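Local coordinates for protein glucosamine kinase (Streptacidiphilus jiangxiensis, PDB 6HWJ) that catalyses the magnesium- and ATP-dependent phosphorylation of D-glucosamine to D-glucosamine 6-phosphate, with weaker activity on glucose, at residues A[105-110]-A[165-170]; A[130-135]-A[182-187]; A[200-205]-A[363-368]. All blocks are in the same frame, centred on the assembly; numbering follows the deposited sequence.

Interaction 1. Residues A[105-110]-A[165-170]; sequences GAAPVT and RPWGLL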
loop_
_atom_site.group_PDB
_atom_site.type_symbol
_atom_site.label_atom_id
_atom_site.label_comp_id
_atom_site.label_asym_id
_atom_site.label_seq_id
_atom_site.Cartn_x
_atom_site.Cartn_y
_atom_site.Cartn_z
ATOM N N GLY A 105 22.782 -4.970 -3.986
ATOM C CA GLY A 105 22.560 -5.384 -2.617
ATOM C C GLY A 105 21.987 -6.781 -2.467
ATOM O O GLY A 105 22.127 -7.382 -1.393
ATOM N N ALA A 106 21.329 -7.311 -3.500
ATOM C CA ALA A 106 20.932 -8.708 -3.457
ATOM C C ALA A 106 22.165 -9.574 -3.198
ATOM O O ALA A 106 23.229 -9.354 -3.778
ATOM C CB ALA A 106 20.251 -9.113 -4.765
ATOM N N ALA A 107 22.029 -10.537 -2.300
ATOM C CA ALA A 107 23.096 -11.481 -1.990
ATOM C C ALA A 107 22.481 -12.845 -1.730
ATOM O O ALA A 107 21.357 -12.936 -1.216
ATOM C CB ALA A 107 23.914 -11.043 -0.763
ATOM N N PRO A 108 23.194 -13.929 -2.077
ATOM C CA PRO A 108 22.645 -15.284 -1.908
ATOM C C PRO A 108 22.649 -15.735 -0.448
ATOM O O PRO A 108 23.278 -16.734 -0.078
ATOM C CB PRO A 108 23.583 -16.127 -2.788
ATOM C CG PRO A 108 24.932 -15.408 -2.675
ATOM C CD PRO A 108 24.582 -13.936 -2.609
ATOM N N VAL A 109 21.922 -14.999 0.399
ATOM C CA VAL A 109 21.856 -15.365 1.820
ATOM C C VAL A 109 20.995 -16.610 2.003
ATOM O O VAL A 109 20.167 -16.975 1.148
ATOM C CB VAL A 109 21.327 -14.196 2.673
ATOM C CG1 VAL A 109 22.292 -13.010 2.601
ATOM C CG2 VAL A 109 19.919 -13.789 2.239
ATOM N N THR A 110 21.185 -17.266 3.148
ATOM C CA THR A 110 20.614 -18.584 3.402
ATOM C C THR A 110 19.963 -18.605 4.774
ATOM O O THR A 110 20.248 -17.774 5.628
ATOM C CB THR A 110 21.687 -19.693 3.340
ATOM O OG1 THR A 110 22.754 -19.360 4.230
ATOM C CG2 THR A 110 22.246 -19.831 1.933
ATOM N N ARG A 165 15.322 -1.570 1.230
ATOM C CA ARG A 165 16.099 -1.689 0.014
ATOM C C ARG A 165 15.573 -2.868 -0.818
ATOM O O ARG A 165 15.454 -3.980 -0.299
ATOM C CB ARG A 165 17.587 -1.900 0.329
ATOM C CG ARG A 165 18.442 -2.003 -0.936
ATOM C CD ARG A 165 19.717 -2.788 -0.699
ATOM N NE ARG A 165 20.764 -1.979 -0.085
ATOM C CZ ARG A 165 21.700 -1.314 -0.759
ATOM N NH1 ARG A 165 22.607 -0.612 -0.096
ATOM N NH2 ARG A 165 21.730 -1.344 -2.084
ATOM N N PRO A 166 15.248 -2.662 -2.091
ATOM C CA PRO A 166 14.841 -3.789 -2.933
ATOM C C PRO A 166 16.036 -4.640 -3.310
ATOM O O PRO A 166 17.087 -4.122 -3.694
ATOM C CB PRO A 166 14.217 -3.114 -4.160
ATOM C CG PRO A 166 14.946 -1.831 -4.256
ATOM C CD PRO A 166 15.206 -1.382 -2.835
ATOM N N TRP A 167 15.857 -5.953 -3.188
ATOM C CA TRP A 167 16.806 -6.941 -3.662
ATOM C C TRP A 167 16.418 -7.517 -5.011
ATOM O O TRP A 167 17.277 -7.722 -5.869
ATOM C CB TRP A 167 16.910 -8.102 -2.662
ATOM C CG TRP A 167 17.629 -7.789 -1.384
ATOM C CD1 TRP A 167 17.660 -6.597 -0.723
ATOM C CD2 TRP A 167 18.410 -8.706 -0.605
ATOM N NE1 TRP A 167 18.409 -6.711 0.418
ATOM C CE2 TRP A 167 18.886 -7.994 0.517
ATOM C CE3 TRP A 167 18.752 -10.056 -0.749
ATOM C CZ2 TRP A 167 19.675 -8.585 1.492
ATOM C CZ3 TRP A 167 19.556 -10.648 0.212
ATOM C CH2 TRP A 167 20.013 -9.913 1.320
ATOM N N GLY A 168 15.128 -7.802 -5.212
ATOM C CA GLY A 168 14.699 -8.321 -6.490
ATOM C C GLY A 168 13.195 -8.389 -6.590
ATOM O O GLY A 168 12.469 -8.314 -5.589
ATOM N N LEU A 169 12.750 -8.556 -7.828
ATOM C CA LEU A 169 11.355 -8.737 -8.165
ATOM C C LEU A 169 11.224 -9.867 -9.171
ATOM O O LEU A 169 12.006 -9.949 -10.126
ATOM C CB LEU A 169 10.783 -7.454 -8.775
ATOM C CG LEU A 169 10.816 -6.229 -7.870
ATOM C CD1 LEU A 169 10.535 -4.977 -8.678
ATOM C CD2 LEU A 169 9.815 -6.412 -6.745
ATOM N N LEU A 170 10.233 -10.727 -8.961
ATOM C CA LEU A 170 9.872 -11.764 -9.922
ATOM C C LEU A 170 8.491 -11.447 -10.469
ATOM O O LEU A 170 7.523 -11.355 -9.700
ATOM C CB LEU A 170 9.875 -13.147 -9.283
ATOM C CG LEU A 170 9.350 -14.279 -10.170
ATOM C CD1 LEU A 170 10.224 -14.406 -11.426
ATOM C CD2 LEU A 170 9.281 -15.601 -9.428
#
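Ala106 and Trp167 mark the closest backbone approach, their CA atoms 4.5 Å apart, where the irregular loop 105-110 passes the start of strand 166-172. No hydrogen bond joins the two segments. The loop keeps its own shape: an inverse gamma turn is centred on Pro108, closed by the bond from Val109 N to Ala107 O. Gly105 has a positive phi (107°), a conformation that residues with a side chain seldom adopt, and comes close to the Arg165 side chain. On the strand, a classic beta bulge places Trp167 and Gly168 together opposite Val184.

Trp167 carries most of the contact, its indole having the loop backbone over one face. Its chi1 (-72°) sets CG anti to the carbonyl carbon, beside the backbone N. Gly105 O stands above the centre of that face, 3.8 Å from the plane. Ala106 CA sits over the same face but toward the rim, at a height of 3.5 Å. At the benzene end, Ala107 O approaches Trp167 CZ3 obliquely to 3.2 Å. Val109 crosses the indole at about a right angle, and its CG2 packs 3.8 Å from Trp167 CZ3. Back at the root of the side chain, Ala106 CB lies 4.1 Å from Trp167 CB and 3.5 Å from Trp167 O. The Arg165 chain bends at chi3 (-81°), and its NH2 hydrogen-bonds to Thr104 O, just ahead of the loop.

The loop connects strands 98-102 and 112-115, the outermost strands of the six-stranded antiparallel sheet. Strand 166-172 runs between strands 98-102 and 179-186, with Trp167 bonded through its backbone to Phe103 and to Val184, while its side chain also touches Val84 of helix 79-88.

Interaction 2. Residues A[130-135]-A[182-187]; sequences AVVKWA and ASVVAY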
loop_
_atom_site.group_PDB
_atom_site.type_symbol
_atom_site.label_atom_id
_atom_site.label_comp_id
_atom_site.label_asym_id
_atom_site.label_seq_id
_atom_site.Cartn_x
_atom_site.Cartn_y
_atom_site.Cartn_z
ATOM N N ALA A 130 16.641 -10.364 4.736
ATOM C CA ALA A 130 15.776 -10.084 3.602
ATOM C C ALA A 130 14.425 -10.742 3.838
ATOM O O ALA A 130 14.303 -11.689 4.620
ATOM C CB ALA A 130 16.376 -10.579 2.280
ATOM N N VAL A 131 13.409 -10.226 3.146
ATOM C CA VAL A 131 12.042 -10.730 3.255
ATOM C C VAL A 131 11.558 -11.069 1.852
ATOM O O VAL A 131 11.526 -10.197 0.970
ATOM C CB VAL A 131 11.091 -9.713 3.896
ATOM C CG1 VAL A 131 9.705 -10.329 4.055
ATOM C CG2 VAL A 131 11.648 -9.239 5.224
ATOM N N VAL A 132 11.192 -12.320 1.646
ATOM C CA VAL A 132 10.588 -12.790 0.416
ATOM C C VAL A 132 9.083 -12.836 0.649
ATOM O O VAL A 132 8.609 -13.486 1.592
ATOM C CB VAL A 132 11.105 -14.176 0.019
ATOM C CG1 VAL A 132 10.328 -14.695 -1.213
ATOM C CG2 VAL A 132 12.597 -14.152 -0.230
ATOM N N LYS A 133 8.341 -12.160 -0.206
ATOM C CA LYS A 133 6.882 -12.108 -0.125
ATOM C C LYS A 133 6.353 -12.744 -1.398
ATOM O O LYS A 133 6.545 -12.181 -2.486
ATOM C CB LYS A 133 6.392 -10.674 0.016
ATOM C CG LYS A 133 4.876 -10.548 0.116
ATOM C CD LYS A 133 4.477 -9.090 0.341
ATOM C CE LYS A 133 2.969 -8.945 0.526
ATOM N NZ LYS A 133 2.555 -7.512 0.604
ATOM N N TRP A 134 5.712 -13.907 -1.258
ATOM C CA TRP A 134 5.063 -14.570 -2.370
ATOM C C TRP A 134 3.676 -13.983 -2.594
ATOM O O TRP A 134 2.874 -13.892 -1.660
ATOM C CB TRP A 134 4.898 -16.070 -2.104
ATOM C CG TRP A 134 6.160 -16.817 -1.842
ATOM C CD1 TRP A 134 6.599 -17.273 -0.628
ATOM C CD2 TRP A 134 7.142 -17.192 -2.798
ATOM N NE1 TRP A 134 7.801 -17.922 -0.785
ATOM C CE2 TRP A 134 8.158 -17.885 -2.105
ATOM C CE3 TRP A 134 7.261 -17.024 -4.177
ATOM C CZ2 TRP A 134 9.278 -18.392 -2.743
ATOM C CZ3 TRP A 134 8.371 -17.532 -4.815
ATOM C CH2 TRP A 134 9.374 -18.215 -4.095
ATOM N N ALA A 135 3.384 -13.603 -3.825
ATOM C CA ALA A 135 1.998 -13.429 -4.219
ATOM C C ALA A 135 1.333 -14.789 -4.060
ATOM O O ALA A 135 1.998 -15.838 -4.092
ATOM C CB ALA A 135 1.893 -12.917 -5.649
ATOM N N ALA A 182 6.614 -12.422 -6.784
ATOM C CA ALA A 182 7.410 -12.395 -5.558
ATOM C C ALA A 182 8.247 -11.126 -5.521
ATOM O O ALA A 182 8.754 -10.676 -6.547
ATOM C CB ALA A 182 8.336 -13.607 -5.436
ATOM N N SER A 183 8.406 -10.572 -4.325
ATOM C CA SER A 183 9.306 -9.462 -4.077
ATOM C C SER A 183 10.281 -9.861 -2.978
ATOM O O SER A 183 9.952 -10.658 -2.088
ATOM C CB SER A 183 8.541 -8.203 -3.669
ATOM O OG SER A 183 7.762 -8.449 -2.515
ATOM N N VAL A 184 11.493 -9.312 -3.062
ATOM C CA VAL A 184 12.534 -9.495 -2.059
ATOM C C VAL A 184 13.052 -8.112 -1.698
ATOM O O VAL A 184 13.533 -7.378 -2.565
ATOM C CB VAL A 184 13.666 -10.386 -2.568
ATOM C CG1 VAL A 184 14.621 -10.747 -1.450
ATOM C CG2 VAL A 184 13.097 -11.653 -3.207
ATOM N N VAL A 185 12.920 -7.741 -0.425
ATOM C CA VAL A 185 13.363 -6.447 0.066
ATOM C C VAL A 185 14.088 -6.654 1.393
ATOM O O VAL A 185 13.975 -7.698 2.039
ATOM C CB VAL A 185 12.198 -5.442 0.247
ATOM C CG1 VAL A 185 11.395 -5.295 -1.032
ATOM C CG2 VAL A 185 11.311 -5.917 1.404
ATOM N N ALA A 186 14.796 -5.611 1.818
ATOM C CA ALA A 186 15.544 -5.671 3.057
ATOM C C ALA A 186 14.599 -5.868 4.230
ATOM O O ALA A 186 13.462 -5.376 4.227
ATOM C CB ALA A 186 16.358 -4.393 3.253
ATOM N N TYR A 187 15.057 -6.640 5.204
ATOM C CA TYR A 187 14.354 -6.860 6.463
ATOM C C TYR A 187 14.775 -5.777 7.453
ATOM O O TYR A 187 15.965 -5.528 7.621
ATOM C CB TYR A 187 14.715 -8.252 7.004
ATOM C CG TYR A 187 14.097 -8.643 8.332
ATOM C CD1 TYR A 187 12.762 -8.394 8.598
ATOM C CD2 TYR A 187 14.849 -9.304 9.297
ATOM C CE1 TYR A 187 12.194 -8.778 9.801
ATOM C CE2 TYR A 187 14.291 -9.693 10.499
ATOM C CZ TYR A 187 12.963 -9.429 10.743
ATOM O OH TYR A 187 12.394 -9.804 11.937
HETATM O O HOH W 1 9.300 -8.606 0.065
#
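Val131 with Val185, and Lys133 with Ser183, are the two hydrogen-bonded pairs joining antiparallel strands 130-134 and 182-186. Val131 N to Val185 O (2.8 Å) and Lys133 N to Ser183 O (2.9 Å) reach the acceptor nearly along the C=O axis. The reciprocal bonds, Val185 N to Val131 O and Ser183 N to Lys133 O, are both 3.1 Å, with donors tilted about 20° from the carbonyl plane. CA-H...O contacts fill in between, such as Val184 CA to Val131 O at 3.3 Å. A water donates to Val131 O and also bonds Ser183 OG, linking the strands beside the backbone.

These are the central strands of the six-stranded antiparallel sheet, and the face bearing Lys133 looks toward the magnesium site, consistent with the inferred ATP-binding role of Lys133, Ala186 and Tyr187. The Lys133 side chain runs out fully extended, and its NZ makes long, weak ion pairs with Asp118 and with the magnesium ligand Asp319.

Apolar contacts divide between the faces. Val132 and Val184 lie side by side, CG2 to CG2 3.9 Å, and on the same face Trp134 CE3 meets Ala182 CB at 3.8 Å; helix 79-88 touches Val132, Val184 and Ala182. On the Lys133 face, Val131 CG2 packs obliquely against Tyr187 CD1 at 3.7 Å, and the tyrosine hydroxyl goes on to a weak hydrogen bond with Arg113.

Interaction 3. Residues A[200-205]-A[363-368]; sequences DDVRRL and APVRAW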
loop_
_atom_site.group_PDB
_atom_site.type_symbol
_atom_site.label_atom_id
_atom_site.label_comp_id
_atom_site.label_asym_id
_atom_site.label_seq_id
_atom_site.Cartn_x
_atom_site.Cartn_y
_atom_site.Cartn_z
ATOM N N ASP A 200 3.526 8.397 19.355
ATOM C CA ASP A 200 4.457 8.617 20.456
ATOM C C ASP A 200 5.089 10.011 20.402
ATOM O O ASP A 200 5.207 10.681 21.439
ATOM C CB ASP A 200 5.538 7.536 20.449
ATOM C CG ASP A 200 6.415 7.609 21.679
ATOM O OD1 ASP A 200 5.885 7.377 22.777
ATOM O OD2 ASP A 200 7.616 7.922 21.548
ATOM N N ASP A 201 5.515 10.459 19.221
ATOM C CA ASP A 201 6.046 11.820 19.093
ATOM C C ASP A 201 5.081 12.859 19.654
ATOM O O ASP A 201 5.449 13.702 20.484
ATOM C CB ASP A 201 6.313 12.155 17.625
ATOM C CG ASP A 201 7.563 11.509 17.082
ATOM O OD1 ASP A 201 8.312 10.880 17.857
ATOM O OD2 ASP A 201 7.786 11.643 15.854
ATOM N N VAL A 202 3.829 12.829 19.186
ATOM C CA VAL A 202 2.864 13.870 19.561
ATOM C C VAL A 202 2.491 13.765 21.024
ATOM O O VAL A 202 2.259 14.780 21.685
ATOM C CB VAL A 202 1.632 13.760 18.623
ATOM C CG1 VAL A 202 0.536 14.714 19.042
ATOM C CG2 VAL A 202 2.074 14.041 17.191
ATOM N N ARG A 203 2.434 12.545 21.562
ATOM C CA ARG A 203 2.234 12.367 22.991
ATOM C C ARG A 203 3.377 13.002 23.779
ATOM O O ARG A 203 3.160 13.675 24.801
ATOM C CB ARG A 203 2.133 10.863 23.275
ATOM C CG ARG A 203 1.675 10.465 24.640
ATOM C CD ARG A 203 1.317 8.976 24.637
ATOM N NE ARG A 203 -0.089 8.746 24.294
ATOM C CZ ARG A 203 -0.566 7.610 23.777
ATOM N NH1 ARG A 203 0.250 6.597 23.504
ATOM N NH2 ARG A 203 -1.861 7.493 23.525
ATOM N N ARG A 204 4.609 12.813 23.312
ATOM C CA ARG A 204 5.747 13.409 24.001
ATOM C C ARG A 204 5.691 14.925 23.927
ATOM O O ARG A 204 5.933 15.607 24.932
ATOM C CB ARG A 204 7.052 12.849 23.415
ATOM C CG ARG A 204 7.274 11.382 23.793
ATOM C CD ARG A 204 8.475 10.752 23.079
ATOM N NE ARG A 204 9.761 11.246 23.581
ATOM C CZ ARG A 204 10.760 11.692 22.817
ATOM N NH1 ARG A 204 10.655 11.706 21.494
ATOM N NH2 ARG A 204 11.877 12.113 23.384
ATOM N N LEU A 205 5.318 15.470 22.765
ATOM C CA LEU A 205 5.044 16.900 22.668
ATOM C C LEU A 205 4.032 17.336 23.728
ATOM O O LEU A 205 4.253 18.309 24.455
ATOM C CB LEU A 205 4.528 17.244 21.268
ATOM C CG LEU A 205 3.990 18.666 21.042
ATOM C CD1 LEU A 205 5.118 19.682 21.118
ATOM C CD2 LEU A 205 3.273 18.758 19.704
ATOM N N ALA A 363 -4.480 21.737 23.528
ATOM C CA ALA A 363 -4.013 22.949 22.857
ATOM C C ALA A 363 -2.728 22.709 22.076
ATOM O O ALA A 363 -2.699 22.985 20.865
ATOM C CB ALA A 363 -3.846 24.075 23.891
ATOM N N PRO A 364 -1.655 22.206 22.679
ATOM C CA PRO A 364 -0.443 21.938 21.882
ATOM C C PRO A 364 -0.642 20.904 20.789
ATOM O O PRO A 364 -0.018 21.014 19.726
ATOM C CB PRO A 364 0.574 21.464 22.931
ATOM C CG PRO A 364 -0.247 21.068 24.128
ATOM C CD PRO A 364 -1.441 21.971 24.118
ATOM N N VAL A 365 -1.480 19.894 21.009
ATOM C CA VAL A 365 -1.705 18.885 19.975
ATOM C C VAL A 365 -2.434 19.507 18.787
ATOM O O VAL A 365 -2.086 19.262 17.626
ATOM C CB VAL A 365 -2.487 17.688 20.546
ATOM C CG1 VAL A 365 -2.762 16.657 19.449
ATOM C CG2 VAL A 365 -1.744 17.057 21.701
ATOM N N ARG A 366 -3.448 20.331 19.053
ATOM C CA ARG A 366 -4.203 20.931 17.955
ATOM C C ARG A 366 -3.359 21.949 17.199
ATOM O O ARG A 366 -3.443 22.041 15.969
ATOM C CB ARG A 366 -5.483 21.575 18.492
ATOM C CG ARG A 366 -6.467 20.559 19.076
ATOM C CD ARG A 366 -7.730 21.221 19.599
ATOM N NE ARG A 366 -8.574 21.742 18.527
ATOM C CZ ARG A 366 -9.659 22.486 18.722
ATOM N NH1 ARG A 366 -10.038 22.808 19.953
ATOM N NH2 ARG A 366 -10.365 22.912 17.685
ATOM N N ALA A 367 -2.511 22.694 17.909
ATOM C CA ALA A 367 -1.539 23.546 17.237
ATOM C C ALA A 367 -0.626 22.715 16.351
ATOM O O ALA A 367 -0.287 23.120 15.229
ATOM C CB ALA A 367 -0.714 24.317 18.264
ATOM N N TRP A 368 -0.247 21.526 16.823
ATOM C CA TRP A 368 0.625 20.661 16.038
ATOM C C TRP A 368 -0.097 20.131 14.800
ATOM O O TRP A 368 0.505 20.012 13.721
ATOM C CB TRP A 368 1.136 19.496 16.914
ATOM C CG TRP A 368 1.890 18.460 16.132
ATOM C CD1 TRP A 368 3.239 18.401 15.929
ATOM C CD2 TRP A 368 1.325 17.354 15.429
ATOM N NE1 TRP A 368 3.550 17.304 15.139
ATOM C CE2 TRP A 368 2.392 16.654 14.815
ATOM C CE3 TRP A 368 0.016 16.868 15.270
ATOM C CZ2 TRP A 368 2.192 15.498 14.052
ATOM C CZ3 TRP A 368 -0.179 15.719 14.514
ATOM C CH2 TRP A 368 0.899 15.041 13.922
#
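Val202 meets both Val365 and Trp368 where helix 194-207 packs on helix 362-386. The axes of segments 200-205 and 363-368 approach to 9.7 Å, and their directions differ by 132°.

The two methyls of Val202 have separate partners. CG1, anti to the backbone N (chi1 174°), lies 3.8 Å from Val365 CG1, the two side chains crossing at about a right angle. CG2 stands over a face of the Trp368 indole, 3.5 Å from the centroid of the six-membered ring and 12° off its normal, a CH-pi contact. Val349 and Val353 of helix 335-356 also touch Val202.

One turn on, Leu205 extends CD2 to Trp368 CB at 3.6 Å and, obliquely to the ring, to Trp368 CD1 at 3.8 Å. The same methyl rests 4.0 Å from Pro364 O, a carbonyl already bonded within its helix to Trp368 N. Ala215 of helix 212-234 touches Leu205 as well.

No hydrogen bond or ion pair joins segments 200-205 and 363-368, and the indole NE1 is satisfied by Ala215 O. The join therefore rests on burial of apolar side chains and on the methyl-to-ring contact, while the hydrogen bond to Ala215 probably restrains the rotation of the ring that receives Val202.

How the interactions relate
Interactions 1 and 2 adjoin in one sheet, with centres 8 Å apart. Strands 166-172 and 179-186 are neighbours there, and probable backbone hydrogen bonds join Arg165 O to Ala186 N and Trp167 N to Val184 O, each 2.8 Å. Interaction 2 reaches the active site directly: the Lys133 side chain is about 4 Å from that of Asp319 and about 6 Å from a bound magnesium ion. Interaction 1 stands further back, the Trp167 side chain being about 11 Å from that of Lys133. Interaction 3 belongs to a separate helical region away from the annotated sites, its nearest atoms about 20 Å from interaction 2 and about 21 Å from interaction 1.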